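Local atomic coordinates of 4-alpha-glucanotransferase (Streptococcus agalactiae, PDB entry 6M6T), a protein that belongs to the amylomaltase family of carbohydrate-active enzymes, built round a TIM-type beta/alpha barrel. Residues K4-V9 with Q41-I46; V9-T14 with T446-L451; G360-K365 with T386-A391; L436-S441 with T492-G497. One frame throughout, in Å; residues are numbered along the deposited sequence.

Contacts 1, 2 and 3 lie in the parallel sheet of the barrel, whereas contact 4 joins two helix ends at its periphery. Contacts 1 and 2 are buried and share Val9: strand 6-10 is flanked by strand 43-45 in contact 1 and by strand 443-447 in contact 2. Contact 3, between strands 363-366 and 389-392, is only partly buried, and its side chains come within about 8 Å of the bound glycan. Backbone bonds dominate contact 1, methionine packing enriches contact 2, and an asparagine amide extends contact 3. In contact 4 a guanidinium grips carbonyls. Tyr437 OH of contact 4 bonds to Thr446 OG1 of contact 2, and Ser441 OG to Thr389 OG1 of contact 3.

Contact 1 of 4, residues K4-V9 with Q41-I46; sequences KRASGV and QKFWQI
Backbone hydrogen bonds join strand 6-9 to strand 43-45 in parallel, with Gly8 beside Phe43 and Val9 beside Trp44. Ser7 O is gripped twice in its carbonyl plane, by Lys42 N at 2.7 Å and by Phe43 N at 3.1 Å, the second on a lone pair. Val9 N gives to Phe43 O at 2.9 Å from above the plane of that carbonyl. The straightest bond, 162° at the hydrogen, runs from Gln45 N to Val9 O nearly along the C=O axis, and Trp44 CA adds a C-H...O contact to the same oxygen at 3.6 Å. These two strands and helix 27-38 between them form the first beta-alpha-beta unit of the TIM-type barrel. Apolar contacts flank the bonds. Ala6 CB rests against Lys42 CB (3.7 Å) and reaches Phe43 CE2 at 4.1 Å. Lys42 CG, anti to its backbone N, lies over the centre of one face of the Phe43 ring, which also meets Tyr292 edge-to-face. On the other side of the sheet Val9 and Trp44 turn to Leu36 and Phe32 of helix 27-38, and Trp44 NE1 is bonded to Met11 O. Polar side chains gather at the start of the strands: Gln41 bends at chi2 (-52°), which brings its amide beside Ser7 OG, while its NE2 bonds to Thr39 O and Thr491 OG1.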
loop_
_atom_site.group_PDB
_atom_site.type_symbol
_atom_site.label_atom_id
_atom_site.label_comp_id
_atom_site.label_asym_id
_atom_site.label_seq_id
_atom_site.Cartn_x
_atom_site.Cartn_y
_atom_site.Cartn_z
ATOM N N LYS A 4 -0.041 -1.067 -26.135
ATOM C CA LYS A 4 -0.368 0.348 -25.951
ATOM C C LYS A 4 0.414 0.934 -24.784
ATOM O O LYS A 4 0.335 0.420 -23.667
ATOM C CB LYS A 4 -1.866 0.508 -25.698
ATOM C CG LYS A 4 -2.366 1.944 -25.541
ATOM C CD LYS A 4 -2.277 2.764 -26.847
ATOM C CE LYS A 4 -3.549 2.640 -27.698
ATOM N NZ LYS A 4 -3.162 2.382 -29.130
ATOM N N ARG A 5 1.165 2.004 -25.042
ATOM C CA ARG A 5 1.925 2.669 -23.994
ATOM C C ARG A 5 1.015 3.577 -23.171
ATOM O O ARG A 5 -0.092 3.917 -23.579
ATOM C CB ARG A 5 3.078 3.475 -24.580
ATOM C CG ARG A 5 4.302 2.650 -24.945
ATOM C CD ARG A 5 5.154 3.346 -26.013
ATOM N NE ARG A 5 5.894 4.489 -25.486
ATOM C CZ ARG A 5 7.169 4.432 -25.121
ATOM N NH1 ARG A 5 7.822 3.284 -25.244
ATOM N NH2 ARG A 5 7.786 5.508 -24.647
ATOM N N ALA A 6 1.488 3.939 -21.982
ATOM C CA ALA A 6 0.695 4.666 -20.996
ATOM C C ALA A 6 1.617 5.136 -19.875
ATOM O O ALA A 6 2.807 4.803 -19.830
ATOM C CB ALA A 6 -0.437 3.809 -20.433
ATOM N N SER A 7 1.050 5.930 -18.966
ATOM C CA SER A 7 1.796 6.451 -17.832
ATOM C C SER A 7 0.827 6.700 -16.687
ATOM O O SER A 7 -0.402 6.635 -16.842
ATOM C CB SER A 7 2.560 7.732 -18.176
ATOM O OG SER A 7 1.854 8.875 -17.734
ATOM N N GLY A 8 1.406 6.942 -15.517
ATOM C CA GLY A 8 0.605 7.113 -14.321
ATOM C C GLY A 8 1.411 7.806 -13.252
ATOM O O GLY A 8 2.612 8.040 -13.390
ATOM N N VAL A 9 0.721 8.132 -12.170
ATOM C CA VAL A 9 1.297 8.914 -11.086
ATOM C C VAL A 9 1.210 8.089 -9.809
ATOM O O VAL A 9 0.228 7.371 -9.591
ATOM C CB VAL A 9 0.587 10.288 -10.975
ATOM C CG1 VAL A 9 0.851 10.988 -9.656
ATOM C CG2 VAL A 9 1.032 11.188 -12.124
ATOM N N GLN A 41 -3.025 11.087 -18.279
ATOM C CA GLN A 41 -2.498 9.940 -17.566
ATOM C C GLN A 41 -3.439 8.753 -17.712
ATOM O O GLN A 41 -4.605 8.881 -18.077
ATOM C CB GLN A 41 -2.297 10.262 -16.090
ATOM C CG GLN A 41 -1.289 11.350 -15.823
ATOM C CD GLN A 41 0.043 11.107 -16.512
ATOM O OE1 GLN A 41 0.885 10.348 -16.025
ATOM N NE2 GLN A 41 0.245 11.770 -17.643
ATOM N N LYS A 42 -2.903 7.574 -17.453
ATOM C CA LYS A 42 -3.697 6.353 -17.449
ATOM C C LYS A 42 -3.893 5.797 -16.051
ATOM O O LYS A 42 -4.986 5.318 -15.733
ATOM C CB LYS A 42 -3.046 5.285 -18.342
ATOM C CG LYS A 42 -3.800 3.976 -18.386
ATOM C CD LYS A 42 -4.627 3.834 -19.635
ATOM C CE LYS A 42 -5.223 2.437 -19.743
ATOM N NZ LYS A 42 -4.140 1.442 -19.584
ATOM N N PHE A 43 -2.877 5.901 -15.191
ATOM C CA PHE A 43 -2.876 5.168 -13.933
ATOM C C PHE A 43 -2.676 6.092 -12.744
ATOM O O PHE A 43 -1.923 7.069 -12.813
ATOM C CB PHE A 43 -1.778 4.071 -13.926
ATOM C CG PHE A 43 -1.991 3.011 -14.961
ATOM C CD1 PHE A 43 -3.134 2.227 -14.948
ATOM C CD2 PHE A 43 -1.071 2.819 -15.968
ATOM C CE1 PHE A 43 -3.345 1.259 -15.924
ATOM C CE2 PHE A 43 -1.276 1.854 -16.953
ATOM C CZ PHE A 43 -2.413 1.083 -16.934
ATOM N N TRP A 44 -3.367 5.752 -11.652
ATOM C CA TRP A 44 -3.110 6.263 -10.304
ATOM C C TRP A 44 -2.666 5.059 -9.486
ATOM O O TRP A 44 -3.461 4.132 -9.272
ATOM C CB TRP A 44 -4.369 6.904 -9.693
ATOM C CG TRP A 44 -4.144 7.603 -8.386
ATOM C CD1 TRP A 44 -2.980 7.665 -7.693
ATOM C CD2 TRP A 44 -5.102 8.375 -7.627
ATOM N NE1 TRP A 44 -3.149 8.402 -6.539
ATOM C CE2 TRP A 44 -4.436 8.860 -6.485
ATOM C CE3 TRP A 44 -6.449 8.709 -7.809
ATOM C CZ2 TRP A 44 -5.063 9.648 -5.532
ATOM C CZ3 TRP A 44 -7.071 9.473 -6.842
ATOM C CH2 TRP A 44 -6.379 9.931 -5.718
ATOM N N GLN A 45 -1.399 5.038 -9.063
ATOM C CA GLN A 45 -0.936 4.018 -8.129
ATOM C C GLN A 45 -1.017 4.572 -6.710
ATOM O O GLN A 45 -0.439 5.626 -6.410
ATOM C CB GLN A 45 0.490 3.561 -8.434
ATOM C CG GLN A 45 0.931 2.338 -7.606
ATOM C CD GLN A 45 2.141 1.614 -8.194
ATOM O OE1 GLN A 45 2.658 1.971 -9.262
ATOM N NE2 GLN A 45 2.595 0.585 -7.498
ATOM N N ILE A 46 -1.727 3.862 -5.842
ATOM C CA ILE A 46 -1.773 4.179 -4.427
ATOM C C ILE A 46 -1.003 3.104 -3.649
ATOM O O ILE A 46 -0.553 2.093 -4.207
ATOM C CB ILE A 46 -3.229 4.313 -3.922
ATOM C CG1 ILE A 46 -4.019 3.048 -4.275
ATOM C CG2 ILE A 46 -3.909 5.542 -4.539
ATOM C CD1 ILE A 46 -5.147 2.729 -3.337
#

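Contact 2 of 4, residues V9-T14 with T446-L451; sequences VLMHIT and TCMQDL
Met448, the first residue of helix 448-451, sends its side chain back across strand 9-10. Its CB sits 3.6 Å from Met11 CG. Met448 CG, anti to the backbone N, meets the far end of Met11, 3.6 Å from Met11 CE and 3.8 Å from Met11 SD, where the two thioether chains cross obliquely. Bends at chi2 (65°) and chi3 (59°) then curl the tip round, so that Met448 CE ends 3.4 Å from Val9 CG1. Phe32 and Phe35 of helix 27-38 also touch this side chain. Here the last strand of the barrel lies parallel to the first, so the contact joins parts of the chain more than 430 residues apart in the eight-stranded sheet. Leu10 N gives a nearly straight bond (167°) to Thr446 O at 2.8 Å, arriving from above the carbonyl plane. A weak bond follows from Met448 N to Leu10 O at 3.4 Å, where strand becomes helix with Cys447 at the N-cap. On the sheet face away from Val9 and Thr446, Leu10 CD2 packs against Cys447 SG.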
loop_
_atom_site.group_PDB
_atom_site.type_symbol
_atom_site.label_atom_id
_atom_site.label_comp_id
_atom_site.label_asym_id
_atom_site.label_seq_id
_atom_site.Cartn_x
_atom_site.Cartn_y
_atom_site.Cartn_z
ATOM N N VAL A 9 0.721 8.132 -12.170
ATOM C CA VAL A 9 1.297 8.914 -11.086
ATOM C C VAL A 9 1.210 8.089 -9.809
ATOM O O VAL A 9 0.228 7.371 -9.591
ATOM C CB VAL A 9 0.587 10.288 -10.975
ATOM C CG1 VAL A 9 0.851 10.988 -9.656
ATOM C CG2 VAL A 9 1.032 11.188 -12.124
ATOM N N LEU A 10 2.264 8.160 -8.989
ATOM C CA LEU A 10 2.362 7.403 -7.737
ATOM C C LEU A 10 2.128 8.352 -6.558
ATOM O O LEU A 10 3.026 9.095 -6.135
ATOM C CB LEU A 10 3.707 6.693 -7.621
ATOM C CG LEU A 10 3.894 5.946 -6.301
ATOM C CD1 LEU A 10 3.177 4.596 -6.323
ATOM C CD2 LEU A 10 5.351 5.756 -6.002
ATOM N N MET A 11 0.917 8.299 -6.015
ATOM C CA MET A 11 0.547 9.144 -4.885
ATOM C C MET A 11 -0.473 8.435 -4.009
ATOM O O MET A 11 -1.585 8.127 -4.456
ATOM C CB MET A 11 -0.035 10.469 -5.336
ATOM C CG MET A 11 0.440 11.574 -4.472
ATOM S SD MET A 11 -0.665 12.961 -4.530
ATOM C CE MET A 11 0.289 13.950 -3.423
ATOM N N HIS A 12 -0.130 8.238 -2.752
ATOM C CA HIS A 12 -1.070 7.592 -1.867
ATOM C C HIS A 12 -2.160 8.570 -1.449
ATOM O O HIS A 12 -1.932 9.779 -1.330
ATOM C CB HIS A 12 -0.355 7.045 -0.634
ATOM C CG HIS A 12 -1.164 6.045 0.119
ATOM N ND1 HIS A 12 -0.856 5.654 1.401
ATOM C CD2 HIS A 12 -2.278 5.358 -0.230
ATOM C CE1 HIS A 12 -1.740 4.758 1.808
ATOM N NE2 HIS A 12 -2.617 4.565 0.839
ATOM N N ILE A 13 -3.354 8.017 -1.219
ATOM C CA ILE A 13 -4.471 8.762 -0.658
ATOM C C ILE A 13 -4.051 9.603 0.540
ATOM O O ILE A 13 -4.653 10.638 0.816
ATOM C CB ILE A 13 -5.584 7.771 -0.286
ATOM C CG1 ILE A 13 -5.745 6.728 -1.397
ATOM C CG2 ILE A 13 -6.876 8.517 0.035
ATOM C CD1 ILE A 13 -6.604 7.158 -2.513
ATOM N N THR A 14 -3.018 9.186 1.276
ATOM C CA THR A 14 -2.671 9.973 2.454
ATOM C C THR A 14 -2.051 11.309 2.057
ATOM O O THR A 14 -2.230 12.301 2.763
ATOM C CB THR A 14 -1.750 9.177 3.407
ATOM O OG1 THR A 14 -0.379 9.237 2.989
ATOM C CG2 THR A 14 -2.182 7.746 3.477
ATOM N N THR A 446 5.285 8.211 -12.354
ATOM C CA THR A 446 6.007 9.366 -11.853
ATOM C C THR A 446 5.623 9.621 -10.404
ATOM O O THR A 446 4.436 9.644 -10.063
ATOM C CB THR A 446 5.717 10.585 -12.716
ATOM O OG1 THR A 446 6.208 10.328 -14.043
ATOM C CG2 THR A 446 6.392 11.831 -12.121
ATOM N N CYS A 447 6.634 9.770 -9.555
ATOM C CA CYS A 447 6.429 9.971 -8.130
ATOM C C CYS A 447 6.015 11.413 -7.917
ATOM O O CYS A 447 6.807 12.320 -8.190
ATOM C CB CYS A 447 7.718 9.673 -7.368
ATOM S SG CYS A 447 7.858 8.020 -6.625
ATOM N N MET A 448 4.792 11.634 -7.425
ATOM C CA MET A 448 4.294 13.002 -7.304
ATOM C C MET A 448 5.275 13.921 -6.576
ATOM O O MET A 448 5.256 15.139 -6.800
ATOM C CB MET A 448 2.928 13.001 -6.601
ATOM C CG MET A 448 2.333 14.387 -6.337
ATOM S SD MET A 448 1.917 15.294 -7.843
ATOM C CE MET A 448 0.774 14.180 -8.589
ATOM N N GLN A 449 6.152 13.370 -5.735
ATOM C CA GLN A 449 7.200 14.189 -5.128
ATOM C C GLN A 449 8.053 14.852 -6.197
ATOM O O GLN A 449 8.212 16.081 -6.210
ATOM C CB GLN A 449 8.083 13.339 -4.214
ATOM C CG GLN A 449 7.567 13.117 -2.810
ATOM C CD GLN A 449 6.644 11.916 -2.730
ATOM O OE1 GLN A 449 5.881 11.618 -3.672
ATOM N NE2 GLN A 449 6.715 11.206 -1.610
ATOM N N ASP A 450 8.591 14.042 -7.121
ATOM C CA ASP A 450 9.566 14.523 -8.102
ATOM C C ASP A 450 8.932 15.410 -9.164
ATOM O O ASP A 450 9.590 16.315 -9.683
ATOM C CB ASP A 450 10.261 13.331 -8.746
ATOM C CG ASP A 450 10.830 12.375 -7.713
ATOM O OD1 ASP A 450 11.422 12.880 -6.725
ATOM O OD2 ASP A 450 10.680 11.133 -7.880
ATOM N N LEU A 451 7.666 15.176 -9.497
ATOM C CA LEU A 451 6.954 16.094 -10.378
ATOM C C LEU A 451 6.951 17.521 -9.829
ATOM O O LEU A 451 7.071 18.484 -10.593
ATOM C CB LEU A 451 5.536 15.592 -10.596
ATOM C CG LEU A 451 4.777 16.465 -11.563
ATOM C CD1 LEU A 451 4.867 15.866 -12.949
ATOM C CD2 LEU A 451 3.349 16.575 -11.092
#

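Contact 3 of 4, residues G360-K365 with T386-A391; sequences GFPGMK and TENTIA
A side-chain amide, not a backbone pair, ties the two segments together ahead of the strand pairing: Asn388 ND2 donates to Gly360 O at 3.1 Å. The bond is straight at the hydrogen (166°) and the acceptor lies near the amide plane, yet the donor stands above the carbonyl plane of Gly360. Gly360 has positive phi (70°) as the chain leaves helix 350-359. Asn388 is itself the centre of an inverse gamma turn, closed by Thr389 N to Glu387 O at 2.7 Å, and its CG is anti to the backbone N. Its OD1 faces the Pro362 ring, 3.3 Å from Pro362 CD, and the two side chains cross at about a right angle. Pro362 CB also receives Ile390 CD1 at 3.8 Å, beside Ile341 of strand 340-342. Further along, Ile390 N bonds to Gly363 O at 2.9 Å nearly along the C=O axis, and Lys365 N gives a weak bond to Ile390 O; the two bonds lie between neighbouring, parallel strands of the barrel. Lys365 bends at chi2 and chi4, placing NZ 3.8 Å from Thr389 CG2. Thr389 OG1 gives to Thr386 O at 2.9 Å and is bonded to Ser441 OG. The Asn388 amide and the Pro362-Ile390 packing add to a backbone pairing of two bonds, one of them weak, and the turn round Asn388 is held by bonds of its own segment and by Ser441.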
loop_
_atom_site.group_PDB
_atom_site.type_symbol
_atom_site.label_atom_id
_atom_site.label_comp_id
_atom_site.label_asym_id
_atom_site.label_seq_id
_atom_site.Cartn_x
_atom_site.Cartn_y
_atom_site.Cartn_z
ATOM N N GLY A 360 4.044 -14.168 -16.945
ATOM C CA GLY A 360 3.878 -13.136 -17.943
ATOM C C GLY A 360 3.429 -11.788 -17.411
ATOM O O GLY A 360 3.192 -10.875 -18.212
ATOM N N PHE A 361 3.301 -11.632 -16.087
ATOM C CA PHE A 361 3.045 -10.324 -15.510
ATOM C C PHE A 361 4.210 -9.390 -15.808
ATOM O O PHE A 361 5.358 -9.829 -15.889
ATOM C CB PHE A 361 2.899 -10.383 -13.989
ATOM C CG PHE A 361 1.811 -11.289 -13.487
ATOM C CD1 PHE A 361 0.595 -11.391 -14.157
ATOM C CD2 PHE A 361 2.000 -12.004 -12.303
ATOM C CE1 PHE A 361 -0.408 -12.214 -13.675
ATOM C CE2 PHE A 361 1.019 -12.835 -11.823
ATOM C CZ PHE A 361 -0.193 -12.941 -12.513
ATOM N N PRO A 362 3.954 -8.096 -15.948
ATOM C CA PRO A 362 5.061 -7.138 -15.895
ATOM C C PRO A 362 5.780 -7.157 -14.552
ATOM O O PRO A 362 5.188 -7.359 -13.490
ATOM C CB PRO A 362 4.383 -5.781 -16.149
ATOM C CG PRO A 362 2.949 -6.083 -16.526
ATOM C CD PRO A 362 2.792 -7.555 -16.680
ATOM N N GLY A 363 7.088 -6.937 -14.616
ATOM C CA GLY A 363 7.885 -6.659 -13.450
ATOM C C GLY A 363 8.368 -5.222 -13.441
ATOM O O GLY A 363 8.013 -4.412 -14.290
ATOM N N MET A 364 9.216 -4.928 -12.468
ATOM C CA MET A 364 9.587 -3.554 -12.192
ATOM C C MET A 364 10.987 -3.232 -12.702
ATOM O O MET A 364 11.803 -4.120 -12.970
ATOM C CB MET A 364 9.490 -3.274 -10.691
ATOM C CG MET A 364 8.078 -3.450 -10.140
ATOM S SD MET A 364 7.712 -2.281 -8.823
ATOM C CE MET A 364 5.913 -2.297 -8.844
ATOM N N LYS A 365 11.240 -1.928 -12.855
ATOM C CA LYS A 365 12.549 -1.363 -13.183
ATOM C C LYS A 365 12.651 -0.040 -12.431
ATOM O O LYS A 365 11.881 0.892 -12.693
ATOM C CB LYS A 365 12.735 -1.157 -14.696
ATOM C CG LYS A 365 13.003 -2.441 -15.513
ATOM C CD LYS A 365 14.332 -3.123 -15.123
ATOM C CE LYS A 365 14.483 -4.524 -15.737
ATOM N NZ LYS A 365 13.864 -4.618 -17.105
ATOM N N THR A 386 12.628 -3.798 -21.255
ATOM C CA THR A 386 11.792 -4.309 -22.329
ATOM C C THR A 386 10.365 -3.805 -22.117
ATOM O O THR A 386 10.064 -3.122 -21.138
ATOM C CB THR A 386 11.856 -5.833 -22.401
ATOM O OG1 THR A 386 10.856 -6.381 -21.543
ATOM C CG2 THR A 386 13.224 -6.318 -21.948
ATOM N N GLU A 387 9.486 -4.122 -23.066
ATOM C CA GLU A 387 8.147 -3.548 -23.042
ATOM C C GLU A 387 7.357 -4.048 -21.843
ATOM O O GLU A 387 6.676 -3.266 -21.173
ATOM C CB GLU A 387 7.428 -3.865 -24.358
ATOM C CG GLU A 387 5.913 -3.655 -24.358
ATOM C CD GLU A 387 5.157 -4.919 -23.962
ATOM O OE1 GLU A 387 4.422 -4.888 -22.949
ATOM O OE2 GLU A 387 5.306 -5.950 -24.657
ATOM N N ASN A 388 7.454 -5.342 -21.533
ATOM C CA ASN A 388 6.664 -5.933 -20.448
ATOM C C ASN A 388 7.296 -5.647 -19.080
ATOM O O ASN A 388 7.683 -6.549 -18.338
ATOM C CB ASN A 388 6.506 -7.427 -20.680
ATOM C CG ASN A 388 5.401 -8.020 -19.861
ATOM O OD1 ASN A 388 4.392 -7.361 -19.598
ATOM N ND2 ASN A 388 5.573 -9.282 -19.451
ATOM N N THR A 389 7.406 -4.353 -18.767
ATOM C CA THR A 389 7.855 -3.870 -17.468
ATOM C C THR A 389 7.155 -2.548 -17.159
ATOM O O THR A 389 6.684 -1.838 -18.059
ATOM C CB THR A 389 9.386 -3.665 -17.400
ATOM O OG1 THR A 389 9.783 -2.609 -18.287
ATOM C CG2 THR A 389 10.177 -4.935 -17.731
ATOM N N ILE A 390 7.111 -2.215 -15.869
ATOM C CA ILE A 390 6.584 -0.945 -15.368
ATOM C C ILE A 390 7.761 -0.167 -14.809
ATOM O O ILE A 390 8.363 -0.592 -13.822
ATOM C CB ILE A 390 5.540 -1.151 -14.269
ATOM C CG1 ILE A 390 4.470 -2.165 -14.677
ATOM C CG2 ILE A 390 4.966 0.189 -13.840
ATOM C CD1 ILE A 390 3.964 -2.011 -16.092
ATOM N N ALA A 391 8.099 0.969 -15.388
ATOM C CA ALA A 391 9.312 1.661 -14.973
ATOM C C ALA A 391 8.996 2.826 -14.048
ATOM O O ALA A 391 8.068 3.595 -14.299
ATOM C CB ALA A 391 10.111 2.153 -16.177
#

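Contact 4 of 4, residues L436-S441 with T492-G497; sequences LYATVS and TIYNRG
The C-terminal ends of helices 428-438 and 481-493 meet here at the outer layer of the barrel, joined by Arg496 and Tyr494. The Arg496 chain bends at chi2 and brings the guanidinium to the backbone carbonyls of Tyr437 and Thr439. Arg496 NH1 gives to Tyr437 O at 2.8 Å, the acceptor near the guanidinium plane but the donor well above the carbonyl plane (56°). Arg496 NE adds a weak bond to Tyr437 O at 3.3 Å, and Arg496 NH1 another weak one to Thr439 O. Arg5 NH2 lies close to Arg496 NH1, like charges that the surrounding carbonyls may offset, and is bonded to Tyr494 O. Tyr494 supplies the apolar contacts. Ala438 CA lies 3.7 Å above one face of the Tyr494 ring, offset toward the rim, and Ile493 CG2 covers the opposite face. Ala438 CB makes an off-centre CH-pi contact, 4.0 Å from the centroid of the Tyr494 ring, and Tyr437 CB touches Tyr494 CD2 at 3.8 Å. Thr439 OG1 turns back to Leu436 O (3.2 Å), which also accepts from Thr439 N. Asn495, with positive phi (63°), is the C-prime residue of a Schellman motif, the turn that ends helix 481-493 and leads its chain into Arg496.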
loop_
_atom_site.group_PDB
_atom_site.type_symbol
_atom_site.label_atom_id
_atom_site.label_comp_id
_atom_site.label_asym_id
_atom_site.label_seq_id
_atom_site.Cartn_x
_atom_site.Cartn_y
_atom_site.Cartn_z
ATOM N N LEU A 436 13.135 8.535 -18.214
ATOM C CA LEU A 436 12.178 7.493 -17.826
ATOM C C LEU A 436 11.061 7.342 -18.845
ATOM O O LEU A 436 10.670 6.227 -19.199
ATOM C CB LEU A 436 11.575 7.808 -16.453
ATOM C CG LEU A 436 10.383 6.971 -15.952
ATOM C CD1 LEU A 436 10.712 5.517 -15.856
ATOM C CD2 LEU A 436 9.944 7.439 -14.605
ATOM N N TYR A 437 10.494 8.460 -19.298
ATOM C CA TYR A 437 9.380 8.348 -20.224
ATOM C C TYR A 437 9.844 7.956 -21.611
ATOM O O TYR A 437 9.042 7.445 -22.399
ATOM C CB TYR A 437 8.596 9.662 -20.262
ATOM C CG TYR A 437 7.546 9.720 -19.189
ATOM C CD1 TYR A 437 7.825 9.269 -17.910
ATOM C CD2 TYR A 437 6.275 10.195 -19.455
ATOM C CE1 TYR A 437 6.877 9.308 -16.922
ATOM C CE2 TYR A 437 5.306 10.232 -18.465
ATOM C CZ TYR A 437 5.620 9.785 -17.201
ATOM O OH TYR A 437 4.680 9.795 -16.213
ATOM N N ALA A 438 11.126 8.161 -21.921
ATOM C CA ALA A 438 11.640 7.725 -23.211
ATOM C C ALA A 438 11.894 6.222 -23.303
ATOM O O ALA A 438 12.173 5.741 -24.408
ATOM C CB ALA A 438 12.931 8.475 -23.534
ATOM N N THR A 439 11.801 5.473 -22.201
ATOM C CA THR A 439 12.138 4.053 -22.214
ATOM C C THR A 439 11.062 3.227 -22.922
ATOM O O THR A 439 9.915 3.645 -23.077
ATOM C CB THR A 439 12.335 3.519 -20.788
ATOM O OG1 THR A 439 11.069 3.204 -20.199
ATOM C CG2 THR A 439 13.057 4.533 -19.913
ATOM N N VAL A 440 11.443 2.019 -23.331
ATOM C CA VAL A 440 10.549 1.170 -24.107
ATOM C C VAL A 440 9.483 0.531 -23.229
ATOM O O VAL A 440 8.699 -0.301 -23.706
ATOM C CB VAL A 440 11.343 0.090 -24.857
ATOM C CG1 VAL A 440 12.410 0.741 -25.689
ATOM C CG2 VAL A 440 11.952 -0.900 -23.885
ATOM N N SER A 441 9.462 0.894 -21.941
ATOM C CA SER A 441 8.531 0.292 -20.991
ATOM C C SER A 441 7.092 0.595 -21.389
ATOM O O SER A 441 6.791 1.685 -21.878
ATOM C CB SER A 441 8.802 0.816 -19.572
ATOM O OG SER A 441 9.801 0.078 -18.885
ATOM N N THR A 492 2.981 13.478 -23.953
ATOM C CA THR A 492 2.712 13.586 -25.394
ATOM C C THR A 492 3.955 13.292 -26.244
ATOM O O THR A 492 3.879 12.556 -27.231
ATOM C CB THR A 492 2.165 14.978 -25.735
ATOM O OG1 THR A 492 1.346 15.455 -24.663
ATOM C CG2 THR A 492 1.319 14.927 -26.997
ATOM N N ILE A 493 5.096 13.881 -25.890
ATOM C CA ILE A 493 6.321 13.719 -26.666
ATOM C C ILE A 493 6.693 12.250 -26.803
ATOM O O ILE A 493 7.127 11.806 -27.867
ATOM C CB ILE A 493 7.459 14.531 -26.018
ATOM C CG1 ILE A 493 7.178 16.033 -26.150
ATOM C CG2 ILE A 493 8.807 14.165 -26.619
ATOM C CD1 ILE A 493 7.482 16.602 -27.518
ATOM N N TYR A 494 6.550 11.467 -25.739
ATOM C CA TYR A 494 7.026 10.091 -25.781
ATOM C C TYR A 494 5.915 9.087 -26.001
ATOM O O TYR A 494 6.122 7.892 -25.773
ATOM C CB TYR A 494 7.790 9.765 -24.519
ATOM C CG TYR A 494 9.044 10.562 -24.439
ATOM C CD1 TYR A 494 10.075 10.330 -25.324
ATOM C CD2 TYR A 494 9.194 11.570 -23.500
ATOM C CE1 TYR A 494 11.243 11.057 -25.273
ATOM C CE2 TYR A 494 10.363 12.312 -23.436
ATOM C CZ TYR A 494 11.386 12.050 -24.331
ATOM O OH TYR A 494 12.564 12.768 -24.287
ATOM N N ASN A 495 4.745 9.556 -26.448
ATOM C CA ASN A 495 3.644 8.732 -26.933
ATOM C C ASN A 495 3.054 7.799 -25.873
ATOM O O ASN A 495 3.001 6.588 -26.082
ATOM C CB ASN A 495 4.115 7.944 -28.151
ATOM C CG ASN A 495 2.972 7.460 -29.013
ATOM O OD1 ASN A 495 1.854 7.937 -28.884
ATOM N ND2 ASN A 495 3.250 6.497 -29.899
ATOM N N ARG A 496 2.561 8.356 -24.773
ATOM C CA ARG A 496 1.948 7.551 -23.689
ATOM C C ARG A 496 0.660 8.214 -23.199
ATOM O O ARG A 496 0.413 8.149 -22.026
ATOM C CB ARG A 496 2.908 7.521 -22.508
ATOM C CG ARG A 496 4.245 6.880 -22.798
ATOM C CD ARG A 496 4.746 6.204 -21.551
ATOM N NE ARG A 496 6.171 6.080 -21.568
ATOM C CZ ARG A 496 6.798 4.941 -21.514
ATOM N NH1 ARG A 496 8.103 4.929 -21.553
ATOM N NH2 ARG A 496 6.139 3.817 -21.419
ATOM N N GLY A 497 -0.174 8.750 -24.082
ATOM C CA GLY A 497 -1.357 9.487 -23.652
ATOM C C GLY A 497 -2.624 8.651 -23.479
ATOM O O GLY A 497 -2.795 7.608 -24.101
#